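PDB 4GV8: DUTPase from Staphylococcus phage 11, which hydrolyses dUTP to dUMP and pyrophosphate, working as a trimer of jelly-roll subunits whose nucleotide pockets are lined by residues from more than one chain. Local coordinates for residues Asp28-Glu33 against Gly131-Gln136; Ala50-Glu55 against Gly83-Leu88; Thr71-Glu76 against Gly124-Asn129. One frame throughout, in Å; residues are numbered along the deposited sequence.

Interaction 1 of 3, residues Asp28-Glu33 against Gly131-Gln136; sequences DIFSAE and GDKLAQ. With DUP (2'-deoxyuridine 5'-alpha,beta-imido-triphosphate), chain L.
Ile29 meets both Leu134 and Ala135 across two antiparallel strands of the jelly-roll, a classic beta bulge that illustrates how one extra residue shifts a register without breaking the ladder.

The backbone bonds define the motif. Ile29 N donates to Ala135 O at 2.8 Å. In return, Ile29 O receives two amides: Leu134 N at 3.1 Å, with a bent N-H, and Ala135 N in a longer, weak bond. Past the bulge, Lys133 is the centre of an inverse gamma turn. Ser31 N then reaches Asp132 O at 2.8 Å, and, beyond the strands, Gly131 N donates to Ser31 O.

Packing is concentrated on the face that carries Asp28, Phe30, Lys133 and Gln136. With CG anti to its backbone N (chi1 -164°), Lys133 runs alongside the Phe30 ring, and its CB lies 3.8 Å from Phe30 CE1. Its CG and CD lie against Asp28, and the bend at chi3 (-82°) carries CE to a point near both the phenyl ring and the carboxylate. Gly131 O comes to the edge of the phenyl ring, near its plane, while Arg15 makes a cation-pi contact with that ring. On the other face, Ile29 and Ala135 both pack on Ile90 of strand 89-94.

Polar and charged groups gather toward the nucleotide end of the ladder. Gln136 belongs to the pocket of one bound DUP, with its side chain next to the alpha-phosphate, and Asp28 lies beside it; Asp28 OD1 is 3.6 Å from Gln136 CB. A magnesium ion sits about 4 Å from the Asp28 side chain. The other carboxylate oxygen, Asp28 OD2, meets the aliphatic part of the lysine at 3.5 Å from Lys133 CD, whereas Lys133 NZ stays beyond salt-bridge distance at 4.1 Å.

Interaction 2 of 3, residues Ala50-Glu55 against Gly83-Leu88; sequences AVSIPE and GYHGNL. With DUP (2'-deoxyuridine 5'-alpha,beta-imido-triphosphate), chain J.
Ala50 and Ser52 lie against His85 and Gly86, where strand 49-52 meets the turn of the beta-hairpin formed by strands 73-80 and 89-94. In dUTPases this hairpin characteristically receives the uracil and deoxyribose. Side-chain torsions separate its two duties.

Tyr84 serves the nucleotide. Its CG is anti to the backbone N (chi1 -174°), which sets the ring flat beneath the sugar: DUP C2' sits 3.5 Å above the ring plane, over its centre. Such close cover at C2' is consistent with selection of deoxyribose. Gly86 N backs the opposite face, and Tyr84 OH donates to Asn87 O, tying the ring into the turn.

His85 serves the strand. With CG anti to the carbonyl carbon (chi1 -61°), its imidazole swings over to Ser52; Ser52 OG and His85 NE2 are 2.7 Å apart. Phe153 of a second subunit meets the same imidazole. Ala50 CB packs closely against two successive carbonyl oxygens, His85 O at 3.2 Å and Gly86 O at 3.3 Å. At the buried end, Val51 CG2 touches Leu88 CD1.

Waters occupy the gap between the backbones. Water 1 accepts from Val51 N and lies close to Tyr84 O and Gly86 O, and water 2 accepts from Ile53 N and lies 2.7 Å from Tyr84 O.

Interaction 3 of 3, residues Thr71-Glu76 against Gly124-Asn129; sequences THLVIE and GTYQIN
The Tyr126 ring takes Leu73 over one face, with Leu73 CG 4.2 Å from the ring centroid and 15° off its normal, a CH-pi contact displaced toward the rim. Thr71 CB and His72 N approach the ring obliquely near its hydroxyl end, as Tyr126 OH does the imidazole of His72. Strand 126-128, paired with strand 35-37, thereby packs against the start of strand 73-80 in the main sheet of the jelly-roll, just beyond helix 65-70.

The two side chains run antiparallel alongside each other, so that Leu73 CD2 reaches back to Tyr126 CG at 4.1 Å. The other methyl, Leu73 CD1, extends the apolar patch to Ile128 CG1.

Where the chain leaves the helix, Thr71 OG1 stands between its backbone N and carbonyl carbon (chi1 73°). From there it accepts Leu73 N at 3.2 Å in an ST turn and also bonds to Val67 O. The next amide after Thr71, His72 N, donates to Tyr126 OH at 3.2 Å. Because this bond uses the phenol oxygen as acceptor, the amide of a tightly turning chain is satisfied at the polar rim of a largely buried contact, which would leave the phenol proton to be donated elsewhere.

In the fold
From the N terminus the chain lays down 28-33, then 50-55, then 71-76, before returning through 83-88, 124-129 and 131-136. Interaction 1 thus closes the longest loop, and the other two lie within it. Interactions 2 and 3 cross: 71-76 falls between the partners of interaction 2, and 83-88 between those of interaction 3. Interaction 1 joins neighbouring strands of the main sheet, interaction 2 ties the short sheet of strands 4-9 and 49-52 to a hairpin turn, and interaction 3 brings the return from the long excursion after strand 89-94, which probably includes the species-specific insert, against the start of strand 73-80. Interactions 1 and 3 touch, as at Leu134 and Ile75; interaction 2 stands apart.

Interaction 1 of 3, residues Asp28-Glu33 against Gly131-Gln136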
loop_
_atom_site.group_PDB
_atom_site.type_symbol
_atom_site.label_atom_id
_atom_site.label_comp_id
_atom_site.label_asym_id
_atom_site.label_seq_id
_atom_site.Cartn_x
_atom_site.Cartn_y
_atom_site.Cartn_z
ATOM N N ASP B 28 -7.119 -9.898 -12.838
ATOM C CA ASP B 28 -6.346 -8.899 -13.520
ATOM C C ASP B 28 -7.260 -7.928 -14.229
ATOM O O ASP B 28 -8.284 -8.278 -14.788
ATOM C CB ASP B 28 -5.337 -9.546 -14.449
ATOM C CG ASP B 28 -4.181 -10.191 -13.690
ATOM O OD1 ASP B 28 -3.681 -9.607 -12.681
ATOM O OD2 ASP B 28 -3.743 -11.258 -14.136
ATOM N N ILE B 29 -6.879 -6.670 -14.117
ATOM C CA ILE B 29 -7.683 -5.546 -14.529
ATOM C C ILE B 29 -6.889 -4.806 -15.615
ATOM O O ILE B 29 -5.672 -4.593 -15.464
ATOM C CB ILE B 29 -7.945 -4.588 -13.345
ATOM C CG1 ILE B 29 -8.742 -5.264 -12.240
ATOM C CG2 ILE B 29 -8.688 -3.364 -13.821
ATOM C CD1 ILE B 29 -10.236 -5.383 -12.572
ATOM N N PHE B 30 -7.612 -4.371 -16.662
ATOM C CA PHE B 30 -7.017 -3.773 -17.860
ATOM C C PHE B 30 -7.352 -2.308 -17.998
ATOM O O PHE B 30 -8.447 -1.880 -17.669
ATOM C CB PHE B 30 -7.435 -4.532 -19.136
ATOM C CG PHE B 30 -7.173 -6.008 -19.082
ATOM C CD1 PHE B 30 -6.026 -6.539 -19.626
ATOM C CD2 PHE B 30 -8.094 -6.863 -18.487
ATOM C CE1 PHE B 30 -5.772 -7.882 -19.565
ATOM C CE2 PHE B 30 -7.839 -8.222 -18.401
ATOM C CZ PHE B 30 -6.678 -8.733 -18.933
ATOM N N SER B 31 -6.389 -1.544 -18.512
ATOM C CA SER B 31 -6.602 -0.141 -18.805
ATOM C C SER B 31 -7.580 0.028 -19.993
ATOM O O SER B 31 -7.466 -0.666 -20.982
ATOM C CB SER B 31 -5.272 0.552 -19.133
ATOM O OG SER B 31 -5.484 1.929 -19.362
ATOM N N ALA B 32 -8.537 0.944 -19.853
ATOM C CA ALA B 32 -9.392 1.354 -20.940
ATOM C C ALA B 32 -8.836 2.620 -21.590
ATOM O O ALA B 32 -9.503 3.177 -22.450
ATOM C CB ALA B 32 -10.800 1.622 -20.434
ATOM N N GLU B 33 -7.651 3.076 -21.161
ATOM C CA GLU B 33 -7.066 4.321 -21.690
ATOM C C GLU B 33 -5.591 4.244 -22.019
ATOM O O GLU B 33 -4.828 3.451 -21.415
ATOM C CB GLU B 33 -7.394 5.586 -20.836
ATOM C CG GLU B 33 -6.863 5.686 -19.426
ATOM C CD GLU B 33 -7.166 7.043 -18.759
ATOM O OE1 GLU B 33 -6.349 8.012 -18.907
ATOM O OE2 GLU B 33 -8.207 7.138 -18.046
ATOM N N GLY B 131 -5.616 -1.542 -22.880
ATOM C CA GLY B 131 -5.412 -3.012 -22.972
ATOM C C GLY B 131 -4.345 -3.536 -22.011
ATOM O O GLY B 131 -4.255 -4.743 -21.763
ATOM N N ASP B 132 -3.516 -2.629 -21.489
ATOM C CA ASP B 132 -2.479 -3.029 -20.510
ATOM C C ASP B 132 -3.090 -3.655 -19.270
ATOM O O ASP B 132 -4.067 -3.129 -18.708
ATOM C CB ASP B 132 -1.586 -1.845 -20.067
ATOM C CG ASP B 132 -0.581 -1.430 -21.126
ATOM O OD1 ASP B 132 -0.376 -2.194 -22.081
ATOM O OD2 ASP B 132 0.007 -0.328 -21.011
ATOM N N LYS B 133 -2.515 -4.785 -18.875
ATOM C CA LYS B 133 -2.874 -5.512 -17.635
ATOM C C LYS B 133 -2.108 -4.840 -16.457
ATOM O O LYS B 133 -0.985 -5.217 -16.094
ATOM C CB LYS B 133 -2.512 -6.977 -17.771
ATOM C CG LYS B 133 -3.183 -7.865 -16.731
ATOM C CD LYS B 133 -2.593 -9.261 -16.715
ATOM C CE LYS B 133 -3.171 -10.134 -17.796
ATOM N NZ LYS B 133 -2.262 -11.317 -17.927
ATOM N N LEU B 134 -2.719 -3.764 -15.959
ATOM C CA LEU B 134 -2.066 -2.761 -15.133
ATOM C C LEU B 134 -2.200 -2.993 -13.608
ATOM O O LEU B 134 -1.340 -2.575 -12.834
ATOM C CB LEU B 134 -2.665 -1.386 -15.490
ATOM C CG LEU B 134 -2.119 -0.165 -14.761
ATOM C CD1 LEU B 134 -0.619 -0.063 -14.985
ATOM C CD2 LEU B 134 -2.812 1.151 -15.138
ATOM N N ALA B 135 -3.299 -3.604 -13.191
ATOM C CA ALA B 135 -3.613 -3.877 -11.751
ATOM C C ALA B 135 -4.365 -5.188 -11.608
ATOM O O ALA B 135 -4.637 -5.891 -12.601
ATOM C CB ALA B 135 -4.445 -2.730 -11.133
ATOM N N GLN B 136 -4.710 -5.522 -10.367
ATOM C CA GLN B 136 -5.552 -6.683 -10.047
ATOM C C GLN B 136 -6.506 -6.355 -8.924
ATOM O O GLN B 136 -6.321 -5.396 -8.184
ATOM C CB GLN B 136 -4.756 -7.946 -9.721
ATOM C CG GLN B 136 -3.945 -7.865 -8.437
ATOM C CD GLN B 136 -2.903 -8.965 -8.312
ATOM O OE1 GLN B 136 -1.736 -8.727 -7.934
ATOM N NE2 GLN B 136 -3.304 -10.154 -8.640
HETATM O O4 DUP L . 5.967 -8.536 -3.435
HETATM C C4 DUP L . 5.735 -9.751 -3.949
HETATM C C5 DUP L . 4.638 -9.989 -4.768
HETATM C C6 DUP L . 4.428 -11.269 -5.306
HETATM N N3 DUP L . 6.570 -10.764 -3.678
HETATM C C2 DUP L . 6.366 -12.006 -4.240
HETATM O O2 DUP L . 7.248 -13.000 -3.934
HETATM N N1 DUP L . 5.314 -12.255 -5.067
HETATM C "C1'" DUP L . 5.105 -13.583 -5.675
HETATM C "C2'" DUP L . 3.931 -14.280 -5.022
HETATM C "C3'" DUP L . 2.805 -14.151 -6.032
HETATM O "O3'" DUP L . 1.934 -15.282 -5.920
HETATM O "O4'" DUP L . 4.824 -13.397 -7.083
HETATM C "C4'" DUP L . 3.532 -13.988 -7.392
HETATM C "C5'" DUP L . 2.798 -13.143 -8.429
HETATM O "O5'" DUP L . 2.212 -11.940 -7.891
HETATM P PA DUP L . 1.411 -10.969 -8.916
HETATM O O1A DUP L . 1.225 -9.685 -8.138
HETATM O O2A DUP L . 0.217 -11.625 -9.526
HETATM N N3A DUP L . 2.591 -10.679 -10.089
HETATM P PB DUP L . 2.395 -10.613 -11.768
HETATM O O1B DUP L . 0.899 -10.466 -12.023
HETATM O O2B DUP L . 3.292 -9.504 -12.299
HETATM O O3B DUP L . 2.905 -12.082 -12.296
HETATM P PG DUP L . 2.103 -13.520 -12.531
HETATM O O2G DUP L . 0.678 -13.447 -11.963
HETATM O O1G DUP L . 2.112 -13.421 -14.003
HETATM O O3G DUP L . 3.049 -14.479 -11.878
#

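Interaction 2 of 3, residues Ala50-Glu55 against Gly83-Leu88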
loop_
_atom_site.group_PDB
_atom_site.type_symbol
_atom_site.label_atom_id
_atom_site.label_comp_id
_atom_site.label_asym_id
_atom_site.label_seq_id
_atom_site.Cartn_x
_atom_site.Cartn_y
_atom_site.Cartn_z
ATOM N N ALA B 50 -17.405 -1.672 -14.257
ATOM C CA ALA B 50 -18.074 -1.640 -12.942
ATOM C C ALA B 50 -18.293 -3.100 -12.439
ATOM O O ALA B 50 -18.473 -4.041 -13.215
ATOM C CB ALA B 50 -19.390 -0.861 -12.985
ATOM N N VAL B 51 -18.203 -3.282 -11.124
ATOM C CA VAL B 51 -18.518 -4.572 -10.505
ATOM C C VAL B 51 -19.595 -4.281 -9.445
ATOM O O VAL B 51 -19.797 -3.117 -9.074
ATOM C CB VAL B 51 -17.245 -5.251 -9.905
ATOM C CG1 VAL B 51 -16.214 -5.581 -11.005
ATOM C CG2 VAL B 51 -16.636 -4.371 -8.805
ATOM N N SER B 52 -20.304 -5.313 -8.990
ATOM C CA SER B 52 -21.197 -5.223 -7.839
ATOM C C SER B 52 -20.732 -6.229 -6.768
ATOM O O SER B 52 -21.147 -7.401 -6.760
ATOM C CB SER B 52 -22.653 -5.507 -8.211
ATOM O OG SER B 52 -23.509 -5.171 -7.139
ATOM N N ILE B 53 -19.856 -5.755 -5.890
ATOM C CA ILE B 53 -19.366 -6.537 -4.750
ATOM C C ILE B 53 -20.507 -6.609 -3.735
ATOM O O ILE B 53 -21.151 -5.582 -3.388
ATOM C CB ILE B 53 -18.094 -5.888 -4.133
ATOM C CG1 ILE B 53 -16.958 -5.917 -5.191
ATOM C CG2 ILE B 53 -17.630 -6.573 -2.817
ATOM C CD1 ILE B 53 -15.827 -4.960 -4.907
ATOM N N PRO B 54 -20.799 -7.821 -3.264
ATOM C CA PRO B 54 -21.858 -7.863 -2.268
ATOM C C PRO B 54 -21.411 -7.286 -0.905
ATOM O O PRO B 54 -20.203 -7.254 -0.580
ATOM C CB PRO B 54 -22.179 -9.359 -2.149
ATOM C CG PRO B 54 -21.472 -10.017 -3.278
ATOM C CD PRO B 54 -20.304 -9.166 -3.597
ATOM N N GLU B 55 -22.408 -6.870 -0.129
ATOM C CA GLU B 55 -22.209 -6.427 1.222
ATOM C C GLU B 55 -21.471 -7.524 2.021
ATOM O O GLU B 55 -21.688 -8.718 1.818
ATOM C CB GLU B 55 -23.559 -6.043 1.851
ATOM C CG GLU B 55 -23.369 -5.190 3.111
ATOM C CD GLU B 55 -24.661 -4.810 3.836
ATOM O OE1 GLU B 55 -25.781 -5.073 3.290
ATOM O OE2 GLU B 55 -24.514 -4.245 4.958
ATOM N N GLY B 83 -21.272 -1.031 -2.044
ATOM C CA GLY B 83 -22.306 -0.272 -2.869
ATOM C C GLY B 83 -21.870 0.418 -4.192
ATOM O O GLY B 83 -22.651 1.134 -4.830
ATOM N N TYR B 84 -20.631 0.223 -4.627
ATOM C CA TYR B 84 -20.090 1.055 -5.691
ATOM C C TYR B 84 -20.240 0.421 -7.060
ATOM O O TYR B 84 -19.614 -0.615 -7.354
ATOM C CB TYR B 84 -18.615 1.319 -5.407
ATOM C CG TYR B 84 -18.014 2.254 -6.344
ATOM C CD1 TYR B 84 -18.199 3.644 -6.198
ATOM C CD2 TYR B 84 -17.258 1.787 -7.411
ATOM C CE1 TYR B 84 -17.617 4.533 -7.109
ATOM C CE2 TYR B 84 -16.686 2.667 -8.315
ATOM C CZ TYR B 84 -16.848 4.025 -8.167
ATOM O OH TYR B 84 -16.226 4.853 -9.091
ATOM N N HIS B 85 -21.036 1.073 -7.916
ATOM C CA HIS B 85 -21.294 0.577 -9.285
ATOM C C HIS B 85 -20.752 1.494 -10.373
ATOM O O HIS B 85 -21.141 1.395 -11.536
ATOM C CB HIS B 85 -22.787 0.308 -9.481
ATOM C CG HIS B 85 -23.349 -0.758 -8.544
ATOM N ND1 HIS B 85 -24.658 -0.814 -8.208
ATOM C CD2 HIS B 85 -22.741 -1.829 -7.897
ATOM C CE1 HIS B 85 -24.872 -1.849 -7.390
ATOM N NE2 HIS B 85 -23.707 -2.471 -7.190
ATOM N N GLY B 86 -19.827 2.377 -10.007
ATOM C CA GLY B 86 -19.121 3.205 -10.955
ATOM C C GLY B 86 -17.905 2.535 -11.599
ATOM O O GLY B 86 -17.551 1.363 -11.333
ATOM N N ASN B 87 -17.261 3.345 -12.433
ATOM C CA ASN B 87 -16.026 3.024 -13.171
ATOM C C ASN B 87 -14.928 2.883 -12.093
ATOM O O ASN B 87 -14.727 3.759 -11.223
ATOM C CB ASN B 87 -15.765 4.180 -14.165
ATOM C CG ASN B 87 -14.873 3.808 -15.340
ATOM O OD1 ASN B 87 -14.024 2.945 -15.254
ATOM N ND2 ASN B 87 -15.049 4.537 -16.465
ATOM N N LEU B 88 -14.284 1.731 -12.110
ATOM C CA LEU B 88 -13.151 1.455 -11.256
ATOM C C LEU B 88 -11.997 2.251 -11.867
ATOM O O LEU B 88 -11.636 2.066 -13.062
ATOM C CB LEU B 88 -12.860 -0.053 -11.211
ATOM C CG LEU B 88 -13.853 -1.082 -10.567
ATOM C CD1 LEU B 88 -13.209 -2.489 -10.555
ATOM C CD2 LEU B 88 -14.297 -0.631 -9.181
HETATM O O4 DUP J . -8.341 3.340 -6.185
HETATM C C4 DUP J . -9.691 3.485 -6.124
HETATM C C5 DUP J . -10.335 3.724 -4.922
HETATM C C6 DUP J . -11.682 3.840 -4.887
HETATM N N3 DUP J . -10.463 3.310 -7.209
HETATM C C2 DUP J . -11.802 3.500 -7.169
HETATM O O2 DUP J . -12.475 3.411 -8.320
HETATM N N1 DUP J . -12.432 3.762 -6.007
HETATM C "C1'" DUP J . -13.888 3.926 -5.920
HETATM C "C2'" DUP J . -14.556 2.690 -5.307
HETATM C "C3'" DUP J . -14.900 3.123 -3.882
HETATM O "O3'" DUP J . -16.010 2.391 -3.369
HETATM O "O4'" DUP J . -14.233 5.043 -5.047
HETATM C "C4'" DUP J . -15.112 4.635 -3.975
HETATM C "C5'" DUP J . -14.826 5.386 -2.675
HETATM O "O5'" DUP J . -13.533 5.067 -2.099
HETATM P PA DUP J . -12.952 5.972 -0.928
HETATM O O1A DUP J . -13.950 5.838 0.186
HETATM O O2A DUP J . -11.506 5.380 -0.808
HETATM N N3A DUP J . -12.826 7.582 -1.467
HETATM P PB DUP J . -13.405 8.908 -0.569
HETATM O O1B DUP J . -13.633 8.495 0.881
HETATM O O2B DUP J . -12.409 10.045 -0.829
HETATM O O3B DUP J . -14.838 9.184 -1.359
HETATM P PG DUP J . -16.348 8.946 -0.787
HETATM O O2G DUP J . -16.688 10.252 -0.125
HETATM O O1G DUP J . -16.302 7.747 0.171
HETATM O O3G DUP J . -17.164 8.560 -2.000
HETATM O O HOH W 1 -17.862 -0.759 -9.722
HETATM O O HOH W 2 -19.181 -2.789 -5.778
HETATM O O HOH W 3 -22.920 -3.984 -5.062
#

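Interaction 3 of 3, residues Thr71-Glu76 against Gly124-Asn129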
loop_
_atom_site.group_PDB
_atom_site.type_symbol
_atom_site.label_atom_id
_atom_site.label_comp_id
_atom_site.label_asym_id
_atom_site.label_seq_id
_atom_site.Cartn_x
_atom_site.Cartn_y
_atom_site.Cartn_z
ATOM N N THR B 71 8.947 -1.076 -12.643
ATOM C CA THR B 71 8.720 0.258 -13.157
ATOM C C THR B 71 8.581 1.248 -12.000
ATOM O O THR B 71 8.553 0.878 -10.818
ATOM C CB THR B 71 7.450 0.316 -14.091
ATOM O OG1 THR B 71 6.302 0.212 -13.281
ATOM C CG2 THR B 71 7.449 -0.822 -15.206
ATOM N N HIS B 72 8.457 2.512 -12.347
ATOM C CA HIS B 72 8.189 3.558 -11.339
ATOM C C HIS B 72 6.755 3.812 -11.118
ATOM O O HIS B 72 6.400 4.790 -10.428
ATOM C CB HIS B 72 8.872 4.842 -11.798
ATOM C CG HIS B 72 10.352 4.751 -11.708
ATOM N ND1 HIS B 72 10.997 4.669 -10.515
ATOM C CD2 HIS B 72 11.327 4.660 -12.706
ATOM C CE1 HIS B 72 12.312 4.607 -10.744
ATOM N NE2 HIS B 72 12.516 4.586 -12.091
ATOM N N LEU B 73 5.913 2.979 -11.736
ATOM C CA LEU B 73 4.469 3.142 -11.664
ATOM C C LEU B 73 3.947 2.560 -10.367
ATOM O O LEU B 73 3.996 1.339 -10.167
ATOM C CB LEU B 73 3.817 2.486 -12.848
ATOM C CG LEU B 73 4.117 3.071 -14.230
ATOM C CD1 LEU B 73 3.438 2.164 -15.250
ATOM C CD2 LEU B 73 3.675 4.541 -14.382
ATOM N N VAL B 74 3.499 3.459 -9.481
ATOM C CA VAL B 74 3.048 3.146 -8.119
ATOM C C VAL B 74 1.528 3.316 -8.137
ATOM O O VAL B 74 0.996 4.400 -8.388
ATOM C CB VAL B 74 3.669 4.081 -7.023
ATOM C CG1 VAL B 74 3.163 3.741 -5.605
ATOM C CG2 VAL B 74 5.204 4.069 -7.048
ATOM N N ILE B 75 0.831 2.225 -7.834
ATOM C CA ILE B 75 -0.575 2.210 -7.658
ATOM C C ILE B 75 -0.902 2.183 -6.156
ATOM O O ILE B 75 -0.467 1.259 -5.434
ATOM C CB ILE B 75 -1.249 0.988 -8.382
ATOM C CG1 ILE B 75 -0.999 1.083 -9.917
ATOM C CG2 ILE B 75 -2.739 0.846 -7.969
ATOM C CD1 ILE B 75 -1.294 -0.188 -10.705
ATOM N N GLU B 76 -1.714 3.160 -5.731
ATOM C CA GLU B 76 -2.284 3.171 -4.397
ATOM C C GLU B 76 -3.484 2.238 -4.430
ATOM O O GLU B 76 -4.467 2.455 -5.170
ATOM C CB GLU B 76 -2.711 4.570 -3.977
ATOM C CG GLU B 76 -3.394 4.552 -2.601
ATOM C CD GLU B 76 -2.412 4.347 -1.437
ATOM O OE1 GLU B 76 -2.855 4.394 -0.281
ATOM O OE2 GLU B 76 -1.191 4.153 -1.655
ATOM N N GLY B 124 12.286 8.522 -18.485
ATOM C CA GLY B 124 11.528 8.125 -17.276
ATOM C C GLY B 124 10.002 8.223 -17.451
ATOM O O GLY B 124 9.211 7.864 -16.551
ATOM N N THR B 125 9.595 8.725 -18.621
ATOM C CA THR B 125 8.197 8.783 -19.030
ATOM C C THR B 125 7.744 7.374 -19.431
ATOM O O THR B 125 8.500 6.632 -20.094
ATOM C CB THR B 125 8.012 9.768 -20.243
ATOM O OG1 THR B 125 8.285 11.101 -19.823
ATOM C CG2 THR B 125 6.592 9.679 -20.799
ATOM N N TYR B 126 6.528 7.011 -19.009
ATOM C CA TYR B 126 5.833 5.753 -19.383
ATOM C C TYR B 126 4.645 6.051 -20.290
ATOM O O TYR B 126 3.985 7.099 -20.155
ATOM C CB TYR B 126 5.301 5.007 -18.136
ATOM C CG TYR B 126 6.427 4.368 -17.360
ATOM C CD1 TYR B 126 6.755 3.030 -17.558
ATOM C CD2 TYR B 126 7.165 5.100 -16.511
ATOM C CE1 TYR B 126 7.781 2.434 -16.886
ATOM C CE2 TYR B 126 8.234 4.552 -15.836
ATOM C CZ TYR B 126 8.551 3.218 -16.034
ATOM O OH TYR B 126 9.578 2.663 -15.335
ATOM N N GLN B 127 4.379 5.146 -21.234
ATOM C CA GLN B 127 3.085 5.148 -21.895
ATOM C C GLN B 127 2.281 3.876 -21.494
ATOM O O GLN B 127 2.726 2.731 -21.652
ATOM C CB GLN B 127 3.194 5.273 -23.406
ATOM C CG GLN B 127 1.814 5.522 -24.046
ATOM C CD GLN B 127 1.966 5.871 -25.478
ATOM O OE1 GLN B 127 2.634 6.845 -25.793
ATOM N NE2 GLN B 127 1.421 5.031 -26.374
ATOM N N ILE B 128 1.159 4.135 -20.849
ATOM C CA ILE B 128 0.182 3.119 -20.490
ATOM C C ILE B 128 -0.765 3.096 -21.706
ATOM O O ILE B 128 -1.221 4.142 -22.204
ATOM C CB ILE B 128 -0.606 3.541 -19.216
ATOM C CG1 ILE B 128 0.338 3.579 -18.011
ATOM C CG2 ILE B 128 -1.839 2.665 -18.967
ATOM C CD1 ILE B 128 -0.075 4.605 -16.992
ATOM N N ASN B 129 -0.987 1.911 -22.204
ATOM C CA ASN B 129 -1.796 1.704 -23.391
ATOM C C ASN B 129 -3.057 1.011 -23.014
ATOM O O ASN B 129 -3.088 0.133 -22.124
ATOM C CB ASN B 129 -1.019 0.904 -24.425
ATOM C CG ASN B 129 0.182 1.668 -24.918
ATOM O OD1 ASN B 129 0.053 2.800 -25.387
ATOM N ND2 ASN B 129 1.352 1.108 -24.723
#